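Long-range contacts in single domain haemoglobin (Campylobacter jejuni, PDB 2WY4), which binds heme b and probably carries oxygen, and may act as a nitric oxide dioxygenase: residues 69-74 against 127-132; 21-26 against 102-107. One frame throughout, in Å; residues are numbered along the deposited sequence. Where two conformers were deposited one is given.

Contact 1 of 2, residues 69-74 against 127-132; sequences NLENMR and AKFYID. With HEM (protoporphyrin IX containing Fe), chain B.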
ATOM      1  N   ASN A  69     -11.706   8.024   7.402  1.00 20.87           N
ATOM      2  CA  ASN A  69     -12.865   7.784   6.549  1.00 20.06           C
ATOM      3  C   ASN A  69     -12.408   7.452   5.139  1.00 19.48           C
ATOM      4  O   ASN A  69     -12.254   8.359   4.300  1.00 19.12           O
ATOM      5  CB  ASN A  69     -13.771   9.016   6.549  1.00 20.62           C
ATOM      6  CG  ASN A  69     -15.038   8.821   5.747  1.00 22.83           C
ATOM      7  OD1 ASN A  69     -15.821   9.783   5.540  1.00 27.29           O
ATOM      8  ND2 ASN A  69     -15.269   7.593   5.289  1.00 24.07           N
ATOM      9  N   LEU A  70     -12.192   6.162   4.888  1.00 20.12           N
ATOM     10  CA  LEU A  70     -11.649   5.728   3.608  1.00 19.40           C
ATOM     11  C   LEU A  70     -12.595   5.987   2.440  1.00 19.40           C
ATOM     12  O   LEU A  70     -12.157   5.968   1.293  1.00 17.84           O
ATOM     13  CB  LEU A  70     -11.202   4.265   3.666  1.00 19.36           C
ATOM     14  CG  LEU A  70     -10.060   3.955   4.637  1.00 20.49           C
ATOM     15  CD1 LEU A  70      -9.786   2.451   4.639  1.00 21.61           C
ATOM     16  CD2 LEU A  70      -8.795   4.732   4.304  1.00 20.95           C
ATOM     17  N   GLU A  71     -13.873   6.259   2.715  1.00 19.82           N
ATOM     18  CA  GLU A  71     -14.803   6.605   1.650  1.00 19.53           C
ATOM     19  C   GLU A  71     -14.338   7.829   0.898  1.00 18.48           C
ATOM     20  O   GLU A  71     -14.737   8.011  -0.230  1.00 18.43           O
ATOM     21  CB  GLU A  71     -16.201   6.897   2.199  1.00 20.95           C
ATOM     22  CG  GLU A  71     -16.936   5.664   2.642  1.00 22.49           C
ATOM     23  CD  GLU A  71     -17.201   4.718   1.493  1.00 24.65           C
ATOM     24  OE1 GLU A  71     -17.267   5.180   0.321  1.00 26.72           O
ATOM     25  OE2 GLU A  71     -17.338   3.503   1.750  1.00 29.38           O
ATOM     26  N   ASN A  72     -13.566   8.707   1.556  1.00 17.42           N
ATOM     27  CA  ASN A  72     -13.072   9.933   0.913  1.00 17.42           C
ATOM     28  C   ASN A  72     -11.940   9.691  -0.021  1.00 16.59           C
ATOM     29  O   ASN A  72     -11.357  10.648  -0.525  1.00 17.55           O
ATOM     30  CB  ASN A  72     -12.674  10.990   1.924  1.00 18.29           C
ATOM     31  CG  ASN A  72     -13.871  11.623   2.576  1.00 18.23           C
ATOM     32  OD1 ASN A  72     -14.980  11.550   2.028  1.00 19.93           O
ATOM     33  ND2 ASN A  72     -13.672  12.226   3.765  1.00 20.08           N
ATOM     34  N   MET A  73     -11.605   8.421  -0.274  1.00 14.82           N
ATOM     35  CA  MET A  73     -10.688   8.109  -1.360  1.00 14.26           C
ATOM     36  C   MET A  73     -11.324   7.156  -2.353  1.00 14.21           C
ATOM     37  O   MET A  73     -10.631   6.600  -3.197  1.00 14.87           O
ATOM     38  CB  MET A  73      -9.337   7.591  -0.900  1.00 15.20           C
ATOM     39  CG  MET A  73      -9.370   6.242  -0.259  1.00 15.44           C
ATOM     40  SD  MET A  73      -7.697   5.749   0.225  1.00 15.78           S
ATOM     41  CE  MET A  73      -7.911   4.077   0.753  1.00 15.65           C
ATOM     42  N   ARG A  74     -12.651   7.033  -2.312  1.00 14.76           N
ATOM     43  CA  ARG A  74     -13.334   6.104  -3.201  1.00 15.65           C
ATOM     44  C   ARG A  74     -13.057   6.374  -4.695  1.00 15.42           C
ATOM     45  O   ARG A  74     -12.793   5.448  -5.486  1.00 15.69           O
ATOM     46  CB  ARG A  74     -14.833   6.074  -2.924  1.00 16.65           C
ATOM     47  CG  ARG A  74     -15.594   5.084  -3.813  1.00 18.44           C
ATOM     48  CD  ARG A  74     -17.032   4.897  -3.409  1.00 20.89           C
ATOM     49  NE  ARG A  74     -17.089   4.028  -2.249  1.00 22.88           N
ATOM     50  CZ  ARG A  74     -17.045   2.704  -2.305  1.00 25.53           C
ATOM     51  NH1 ARG A  74     -16.949   2.082  -3.474  1.00 25.30           N
ATOM     52  NH2 ARG A  74     -17.082   2.017  -1.179  1.00 28.87           N
ATOM     53  N   ALA A 127      -6.533  -2.353   3.069  1.00 14.24           N
ATOM     54  CA  ALA A 127      -6.656  -3.529   2.250  1.00 13.46           C
ATOM     55  C   ALA A 127      -8.104  -3.929   2.083  1.00 14.10           C
ATOM     56  O   ALA A 127      -8.510  -4.281   0.991  1.00 15.00           O
ATOM     57  CB  ALA A 127      -5.848  -4.674   2.813  1.00 13.78           C
ATOM     58  N   LYS A 128      -8.867  -3.917   3.171  1.00 15.51           N
ATOM     59  CA  LYS A 128     -10.265  -4.288   3.094  1.00 16.41           C
ATOM     60  C   LYS A 128     -11.027  -3.374   2.138  1.00 16.07           C
ATOM     61  O   LYS A 128     -11.884  -3.826   1.384  1.00 16.05           O
ATOM     62  CB  LYS A 128     -10.900  -4.245   4.485  0.70 16.71           C
ATOM     63  CG  LYS A 128     -12.414  -4.439   4.456  0.70 17.19           C
ATOM     64  CD  LYS A 128     -12.968  -4.445   5.873  0.70 19.02           C
ATOM     65  CE  LYS A 128     -14.337  -5.084   5.957  0.70 22.22           C
ATOM     66  NZ  LYS A 128     -15.281  -4.564   4.973  0.70 24.46           N
ATOM     67  N   PHE A 129     -10.735  -2.074   2.193  1.00 15.61           N
ATOM     68  CA  PHE A 129     -11.386  -1.130   1.286  1.00 15.51           C
ATOM     69  C   PHE A 129     -11.118  -1.461  -0.189  1.00 14.80           C
ATOM     70  O   PHE A 129     -12.058  -1.461  -1.005  1.00 15.03           O
ATOM     71  CB  PHE A 129     -10.925   0.284   1.624  1.00 15.45           C
ATOM     72  CG  PHE A 129     -11.734   1.369   0.982  1.00 15.37           C
ATOM     73  CD1 PHE A 129     -13.001   1.662   1.409  1.00 19.11           C
ATOM     74  CD2 PHE A 129     -11.208   2.089  -0.072  1.00 15.54           C
ATOM     75  CE1 PHE A 129     -13.734   2.677   0.828  1.00 18.66           C
ATOM     76  CE2 PHE A 129     -11.948   3.084  -0.693  1.00 18.24           C
ATOM     77  CZ  PHE A 129     -13.206   3.373  -0.247  1.00 17.82           C
ATOM     78  N   TYR A 130      -9.868  -1.761  -0.527  1.00 14.57           N
ATOM     79  CA  TYR A 130      -9.524  -2.143  -1.894  1.00 14.32           C
ATOM     80  C   TYR A 130     -10.163  -3.483  -2.272  1.00 14.91           C
ATOM     81  O   TYR A 130     -10.791  -3.624  -3.339  1.00 14.56           O
ATOM     82  CB  TYR A 130      -8.014  -2.273  -2.062  1.00 13.75           C
ATOM     83  CG  TYR A 130      -7.273  -0.992  -2.371  1.00 11.79           C
ATOM     84  CD1 TYR A 130      -7.076  -0.040  -1.403  1.00 13.13           C
ATOM     85  CD2 TYR A 130      -6.758  -0.758  -3.650  1.00 12.93           C
ATOM     86  CE1 TYR A 130      -6.395   1.123  -1.672  1.00 12.88           C
ATOM     87  CE2 TYR A 130      -6.100   0.405  -3.929  1.00 14.27           C
ATOM     88  CZ  TYR A 130      -5.908   1.354  -2.959  1.00 12.02           C
ATOM     89  OH  TYR A 130      -5.250   2.508  -3.320  1.00 14.41           O
ATOM     90  N   ILE A 131     -10.031  -4.471  -1.382  1.00 15.04           N
ATOM     91  CA  ILE A 131     -10.582  -5.810  -1.637  1.00 15.22           C
ATOM     92  C   ILE A 131     -12.073  -5.759  -1.940  1.00 16.01           C
ATOM     93  O   ILE A 131     -12.553  -6.417  -2.871  1.00 16.14           O
ATOM     94  CB  ILE A 131     -10.323  -6.734  -0.421  1.00 15.67           C
ATOM     95  CG1 ILE A 131      -8.832  -7.096  -0.311  1.00 16.76           C
ATOM     96  CG2 ILE A 131     -11.121  -8.033  -0.524  1.00 15.72           C
ATOM     97  CD1 ILE A 131      -8.428  -7.666   1.058  1.00 15.43           C
ATOM     98  N   ASP A 132     -12.806  -4.991  -1.150  1.00 15.81           N
ATOM     99  CA  ASP A 132     -14.266  -4.958  -1.313  1.00 17.10           C
ATOM    100  C   ASP A 132     -14.683  -4.343  -2.640  1.00 17.07           C
ATOM    101  O   ASP A 132     -15.621  -4.820  -3.306  1.00 17.38           O
ATOM    102  CB  ASP A 132     -14.969  -4.233  -0.152  1.00 18.31           C
ATOM    103  CG  ASP A 132     -14.926  -5.019   1.176  1.00 20.46           C
ATOM    104  OD1 ASP A 132     -14.560  -6.220   1.194  1.00 22.90           O
ATOM    105  OD2 ASP A 132     -15.201  -4.482   2.265  1.00 24.32           O
TER
HETATM  106  CHA HEM B 150      -0.696  -1.020  -9.511  1.00 10.86           C
HETATM  107  CHB HEM B 150      -1.741   0.707  -5.145  1.00 10.61           C
HETATM  108  CHC HEM B 150      -2.085  -3.804  -3.486  1.00 11.96           C
HETATM  109  CHD HEM B 150      -0.395  -5.486  -7.714  1.00 10.33           C
HETATM  110  C1A HEM B 150      -1.024  -0.170  -8.523  1.00 10.31           C
HETATM  111  C2A HEM B 150      -1.125   1.255  -8.611  1.00 11.22           C
HETATM  112  C3A HEM B 150      -1.400   1.759  -7.394  1.00 11.36           C
HETATM  113  C4A HEM B 150      -1.469   0.617  -6.502  1.00 11.08           C
HETATM  114  CMA HEM B 150      -1.615   3.237  -7.035  1.00 11.82           C
HETATM  115  CAA HEM B 150      -0.954   2.061  -9.922  1.00 12.48           C
HETATM  116  CBA HEM B 150      -2.046   1.723 -10.939  1.00 14.21           C
HETATM  117  CGA HEM B 150      -3.256   2.600 -10.974  1.00 17.75           C
HETATM  118  O1A HEM B 150      -3.228   3.724 -10.408  1.00 19.71           O
HETATM  119  O2A HEM B 150      -4.259   2.175 -11.650  1.00 19.80           O
HETATM  120  C1B HEM B 150      -1.892  -0.369  -4.311  1.00 11.65           C
HETATM  121  C2B HEM B 150      -2.244  -0.296  -2.939  1.00 11.68           C
HETATM  122  C3B HEM B 150      -2.344  -1.555  -2.477  1.00 11.05           C
HETATM  123  C4B HEM B 150      -2.059  -2.446  -3.546  1.00 12.16           C
HETATM  124  CMB HEM B 150      -2.384   0.994  -2.142  1.00 12.57           C
HETATM  125  CAB HEM B 150      -2.648  -2.060  -1.060  1.00 11.59           C
HETATM  126  CBB HEM B 150      -3.610  -1.536  -0.323  1.00 14.19           C
HETATM  127  C1C HEM B 150      -1.715  -4.683  -4.476  1.00 11.56           C
HETATM  128  C2C HEM B 150      -1.701  -6.103  -4.449  1.00 12.40           C
HETATM  129  C3C HEM B 150      -1.219  -6.525  -5.600  1.00 13.14           C
HETATM  130  C4C HEM B 150      -0.867  -5.392  -6.417  1.00 11.73           C
HETATM  131  CMC HEM B 150      -2.236  -6.956  -3.288  1.00 11.48           C
HETATM  132  CAC HEM B 150      -1.029  -7.977  -6.005  1.00 14.29           C
HETATM  133  CBC HEM B 150       0.200  -8.412  -6.309  1.00 14.64           C
HETATM  134  C1D HEM B 150      -0.340  -4.406  -8.572  1.00 11.92           C
HETATM  135  C2D HEM B 150       0.107  -4.524  -9.907  1.00 12.11           C
HETATM  136  C3D HEM B 150       0.022  -3.165 -10.506  1.00 11.71           C
HETATM  137  C4D HEM B 150      -0.488  -2.351  -9.453  1.00 11.50           C
HETATM  138  CMD HEM B 150       0.560  -5.793 -10.595  1.00 12.91           C
HETATM  139  CAD HEM B 150       0.411  -2.717 -11.905  1.00 12.14           C
HETATM  140  CBD HEM B 150       1.734  -1.963 -11.816  1.00 12.89           C
HETATM  141  CGD HEM B 150       2.399  -1.736 -13.140  1.00 11.87           C
HETATM  142  O1D HEM B 150       3.611  -1.973 -13.213  1.00 12.50           O
HETATM  143  O2D HEM B 150       1.689  -1.293 -14.082  1.00 14.61           O
HETATM  144  NA  HEM B 150      -1.228  -0.559  -7.216  1.00 11.04           N
HETATM  145  NB  HEM B 150      -1.799  -1.690  -4.669  1.00 11.49           N
HETATM  146  NC  HEM B 150      -1.202  -4.267  -5.696  1.00 12.14           N
HETATM  147  ND  HEM B 150      -0.681  -3.100  -8.305  1.00 12.34           N
HETATM  148 FE   HEM B 150      -1.243  -2.398  -6.481  1.00 12.78          FE

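Contact 2 of 2, residues 21-26 against 102-107; sequences EDLTNE and LKAIKN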
ATOM      1  N   GLU A  21       8.960   7.258  -1.712  1.00 13.28           N
ATOM      2  CA  GLU A  21       9.511   6.483  -2.804  1.00 13.88           C
ATOM      3  C   GLU A  21      10.602   5.556  -2.320  1.00 14.02           C
ATOM      4  O   GLU A  21      10.752   4.466  -2.837  1.00 13.56           O
ATOM      5  CB  GLU A  21      10.065   7.383  -3.928  1.00 15.51           C
ATOM      6  CG  GLU A  21      10.554   6.628  -5.148  1.00 18.29           C
ATOM      7  CD  GLU A  21      11.052   7.551  -6.255  1.00 22.49           C
ATOM      8  OE1 GLU A  21      10.978   8.788  -6.084  1.00 26.09           O
ATOM      9  OE2 GLU A  21      11.510   7.017  -7.281  1.00 23.47           O
ATOM     10  N   ASP A  22      11.368   6.001  -1.329  1.00 13.22           N
ATOM     11  CA  ASP A  22      12.383   5.137  -0.776  1.00 13.90           C
ATOM     12  C   ASP A  22      11.735   3.934  -0.048  1.00 13.54           C
ATOM     13  O   ASP A  22      12.194   2.791  -0.151  1.00 13.39           O
ATOM     14  CB  ASP A  22      13.269   5.983   0.118  1.00 14.00           C
ATOM     15  CG  ASP A  22      13.807   7.163  -0.625  1.00 15.22           C
ATOM     16  OD1 ASP A  22      14.344   6.926  -1.701  1.00 17.94           O
ATOM     17  OD2 ASP A  22      13.681   8.305  -0.199  1.00 18.42           O
ATOM     18  N   LEU A  23      10.646   4.202   0.667  1.00 12.77           N
ATOM     19  CA  LEU A  23       9.904   3.131   1.329  1.00 12.30           C
ATOM     20  C   LEU A  23       9.379   2.142   0.285  1.00 12.35           C
ATOM     21  O   LEU A  23       9.471   0.941   0.465  1.00 12.51           O
ATOM     22  CB  LEU A  23       8.729   3.712   2.088  1.00 12.93           C
ATOM     23  CG  LEU A  23       7.837   2.725   2.805  1.00 13.29           C
ATOM     24  CD1 LEU A  23       8.626   1.935   3.829  1.00 14.94           C
ATOM     25  CD2 LEU A  23       6.713   3.465   3.488  1.00 14.36           C
ATOM     26  N   THR A  24       8.797   2.649  -0.808  1.00 11.51           N
ATOM     27  CA  THR A  24       8.231   1.721  -1.752  1.00 11.51           C
ATOM     28  C   THR A  24       9.296   1.022  -2.582  1.00 11.90           C
ATOM     29  O   THR A  24       9.102  -0.100  -3.007  1.00 12.11           O
ATOM     30  CB  THR A  24       7.140   2.324  -2.604  1.00 11.40           C
ATOM     31  OG1 THR A  24       7.675   3.452  -3.312  1.00 13.02           O
ATOM     32  CG2 THR A  24       6.026   2.855  -1.719  1.00 11.82           C
ATOM     33  N   ASN A  25      10.426   1.667  -2.819  1.00 13.55           N
ATOM     34  CA  ASN A  25      11.527   0.951  -3.443  1.00 13.61           C
ATOM     35  C   ASN A  25      11.882  -0.264  -2.590  1.00 13.45           C
ATOM     36  O   ASN A  25      12.077  -1.342  -3.113  1.00 14.40           O
ATOM     37  CB  ASN A  25      12.755   1.836  -3.591  1.00 14.67           C
ATOM     38  CG  ASN A  25      12.702   2.706  -4.773  1.00 15.91           C
ATOM     39  OD1 ASN A  25      11.970   2.453  -5.724  1.00 18.69           O
ATOM     40  ND2 ASN A  25      13.509   3.749  -4.727  1.00 17.99           N
ATOM     41  N   GLU A  26      11.952  -0.083  -1.274  1.00 13.81           N
ATOM     42  CA  GLU A  26      12.257  -1.183  -0.348  1.00 14.23           C
ATOM     43  C   GLU A  26      11.148  -2.241  -0.358  1.00 12.65           C
ATOM     44  O   GLU A  26      11.432  -3.427  -0.418  1.00 13.49           O
ATOM     45  CB  GLU A  26      12.544  -0.632   1.054  1.00 13.37           C
ATOM     46  CG  GLU A  26      12.854  -1.703   2.102  1.00 14.72           C
ATOM     47  CD  GLU A  26      14.238  -2.278   1.993  1.00 17.59           C
ATOM     48  OE1 GLU A  26      15.045  -1.778   1.205  1.00 18.27           O
ATOM     49  OE2 GLU A  26      14.532  -3.232   2.754  1.00 20.80           O
ATOM     50  N   LEU A 102       4.957  -3.824   5.769  1.00 14.32           N
ATOM     51  CA  LEU A 102       5.322  -3.663   7.164  1.00 13.12           C
ATOM     52  C   LEU A 102       6.813  -3.897   7.390  1.00 12.74           C
ATOM     53  O   LEU A 102       7.454  -3.200   8.200  1.00 13.67           O
ATOM     54  CB  LEU A 102       4.465  -4.549   8.094  1.00 13.85           C
ATOM     55  CG  LEU A 102       3.213  -3.790   8.602  1.00 17.60           C
ATOM     56  CD1 LEU A 102       3.566  -2.788   9.688  1.00 20.15           C
ATOM     57  CD2 LEU A 102       2.432  -3.075   7.481  1.00 20.42           C
ATOM     58  N   LYS A 103       7.384  -4.848   6.669  1.00 13.20           N
ATOM     59  CA  LYS A 103       8.804  -5.068   6.766  1.00 12.82           C
ATOM     60  C   LYS A 103       9.603  -3.873   6.233  1.00 13.46           C
ATOM     61  O   LYS A 103      10.592  -3.482   6.813  1.00 14.00           O
ATOM     62  CB  LYS A 103       9.210  -6.372   6.067  1.00 13.54           C
ATOM     63  CG  LYS A 103      10.676  -6.618   6.150  1.00 16.04           C
ATOM     64  CD  LYS A 103      11.039  -8.033   5.792  1.00 23.84           C
ATOM     65  CE  LYS A 103      11.316  -8.229   4.332  1.00 26.93           C
ATOM     66  NZ  LYS A 103      12.345  -9.307   4.146  1.00 25.70           N
ATOM     67  N   ALA A 104       9.153  -3.308   5.117  1.00 13.57           N
ATOM     68  CA  ALA A 104       9.807  -2.141   4.547  1.00 12.29           C
ATOM     69  C   ALA A 104       9.783  -0.988   5.554  1.00 12.86           C
ATOM     70  O   ALA A 104      10.771  -0.262   5.711  1.00 14.10           O
ATOM     71  CB  ALA A 104       9.092  -1.714   3.238  1.00 12.13           C
ATOM     72  N   ILE A 105       8.646  -0.841   6.232  1.00 12.78           N
ATOM     73  CA  ILE A 105       8.496   0.203   7.232  1.00 13.11           C
ATOM     74  C   ILE A 105       9.468  -0.010   8.401  1.00 14.04           C
ATOM     75  O   ILE A 105      10.148   0.893   8.838  1.00 13.95           O
ATOM     76  CB  ILE A 105       7.024   0.294   7.710  1.00 13.62           C
ATOM     77  CG1 ILE A 105       6.162   0.934   6.621  1.00 13.41           C
ATOM     78  CG2 ILE A 105       6.902   1.110   9.008  1.00 13.68           C
ATOM     79  CD1 ILE A 105       4.675   0.881   6.950  1.00 13.73           C
ATOM     80  N   LYS A 106       9.521  -1.229   8.883  1.00 15.15           N
ATOM     81  CA  LYS A 106      10.459  -1.568   9.942  1.00 16.35           C
ATOM     82  C   LYS A 106      11.891  -1.274   9.507  1.00 16.59           C
ATOM     83  O   LYS A 106      12.653  -0.705  10.249  1.00 17.41           O
ATOM     84  CB  LYS A 106      10.344  -3.046  10.334  1.00 17.10           C
ATOM     85  CG  LYS A 106      10.480  -3.309  11.814  1.00 23.78           C
ATOM     86  CD  LYS A 106      11.865  -3.065  12.303  1.00 28.10           C
ATOM     87  CE  LYS A 106      12.080  -3.750  13.639  1.00 29.41           C
ATOM     88  NZ  LYS A 106      11.408  -5.088  13.650  1.00 32.13           N
ATOM     89  N   ASN A 107      12.241  -1.660   8.280  1.00 16.85           N
ATOM     90  CA  ASN A 107      13.612  -1.469   7.772  1.00 17.04           C
ATOM     91  C   ASN A 107      14.015  -0.028   7.631  1.00 17.36           C
ATOM     92  O   ASN A 107      15.119   0.355   8.034  1.00 17.67           O
ATOM     93  CB  ASN A 107      13.837  -2.157   6.429  1.00 17.53           C
ATOM     94  CG  ASN A 107      13.828  -3.668   6.537  1.00 17.50           C
ATOM     95  OD1 ASN A 107      13.916  -4.245   7.648  1.00 18.34           O
ATOM     96  ND2 ASN A 107      13.826  -4.331   5.377  1.00 19.90           N
TER

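Contact 1 of 2, residues 69-74 against 127-132
Apolar packing dominates this contact, and the ring of Phe129 carries most of it. CG of Phe129 stands anti to its backbone N (chi1 -167°), which sends the ring from helix 113-139 to the short 3-10 turn at 70-72. Leu70 CB lies over one ring face, a CH-pi contact 4.0 Å from the ring centroid. The Leu70 side chain runs past the ring in the opposite direction, so that its CD1 comes to Phe129 CB at 3.9 Å. The Leu70 carbonyl lies over the same ring face toward its tip, with O 3.2 Å from Phe129 CZ; this carbonyl accepts the backbone N-H of Met73. CG of Met73 takes the crowded position between N and carbonyl carbon (chi1 68°), and the chain is extended beyond it. Its CE reaches both aromatic residues, at 3.9 Å from Phe129 CD2 and 4.1 Å from Tyr130 CE1.

The charged pair borders the ring: Phe129 CZ lies over one guanidinium face, the two planes strongly inclined. Arg74 grips Glu71 side-on: NE gives a nearly straight 2.8 Å bond to Glu71 OE1, and NH2 a longer one to Glu71 OE2. Both oxygens lie in the guanidinium plane and each uses its syn lone pair. Glu71 OE2 also sits at the ring edge of Phe129, 3.8 Å from CE1.

Tyr130 turns from the next position on the helix to the heme. Its OH is 3.4 Å from HEM CMB, and the HEM vinyl carbon CBB lies over one ring face. Its ring also touches Phe76, Val77 and Val80 of helix 74-86 and lies near His84, the axial ligand of the iron. This is the globin fold: the turn before the proximal helix packs on the C-terminal helix, whose inner face lines the heme pocket.

Contact 2 of 2, residues 21-26 against 102-107
Leu23 and Glu26, one helical turn apart on helix 4-34, meet Ala104, Ile105 and Asn107 of helix 94-109. Leu23 CD1 does most of the apolar touching. It lies against the backbone of the other helix, 3.6 Å from Ala104 C, and beside the methyl of Ala104. It also reaches Ile105 CG1 at 3.9 Å, while Leu23 CD2 meets the same carbon a little farther off. Glu26 lays its aliphatic part over the same alanine, with CG 3.9 Å from Ala104 CB.

The carboxylate then makes the one hydrogen bond across the segments. Asn107 ND2 donates to Glu26 OE2 at 2.9 Å, with an N-H...O angle of 151°. The oxygen uses its anti lone pair, and the carboxylate and amide planes stand 73° apart. Torsions set up this reach: Glu26 CG is anti to the backbone N, and the chain bends at chi2.

Small Ala104 permits a close approach: its CA is 5.6 Å from that of Glu26, and the segment axes come within 8.8 Å. They cross at 124°. Ile30, farther along helix 4-34, touches Ala104 and Asn107. Thr24 turns to helix 51-65, where its OG1 bonds Pro53 O. On the other partner, Leu102 and Ile105 rest on Trp119 of helix 113-139. Thus helix 4-34 is also backed by helix 51-65, and helix 94-109 by helix 113-139.

Overall arrangement
Contact 2 is the more buried of the two; contact 1 is partly buried, with a charged pair, Glu71 and Arg74, toward the surface and a buried end at the heme. They lie on opposite sides of the chain's centre, their centres about 22 Å apart, without touching. Contact 1 joins a turn to a helix, while contact 2 crosses two helices. They share no helix, but helices 94-109 and 113-139 follow each other in the chain, and their side chains touch. In contact 1 an aromatic ring fills the interface and the salt bridges stay within each segment. In contact 2 aliphatic groups pack tightly and one hydrogen bond from an amide to a carboxylate joins the helices.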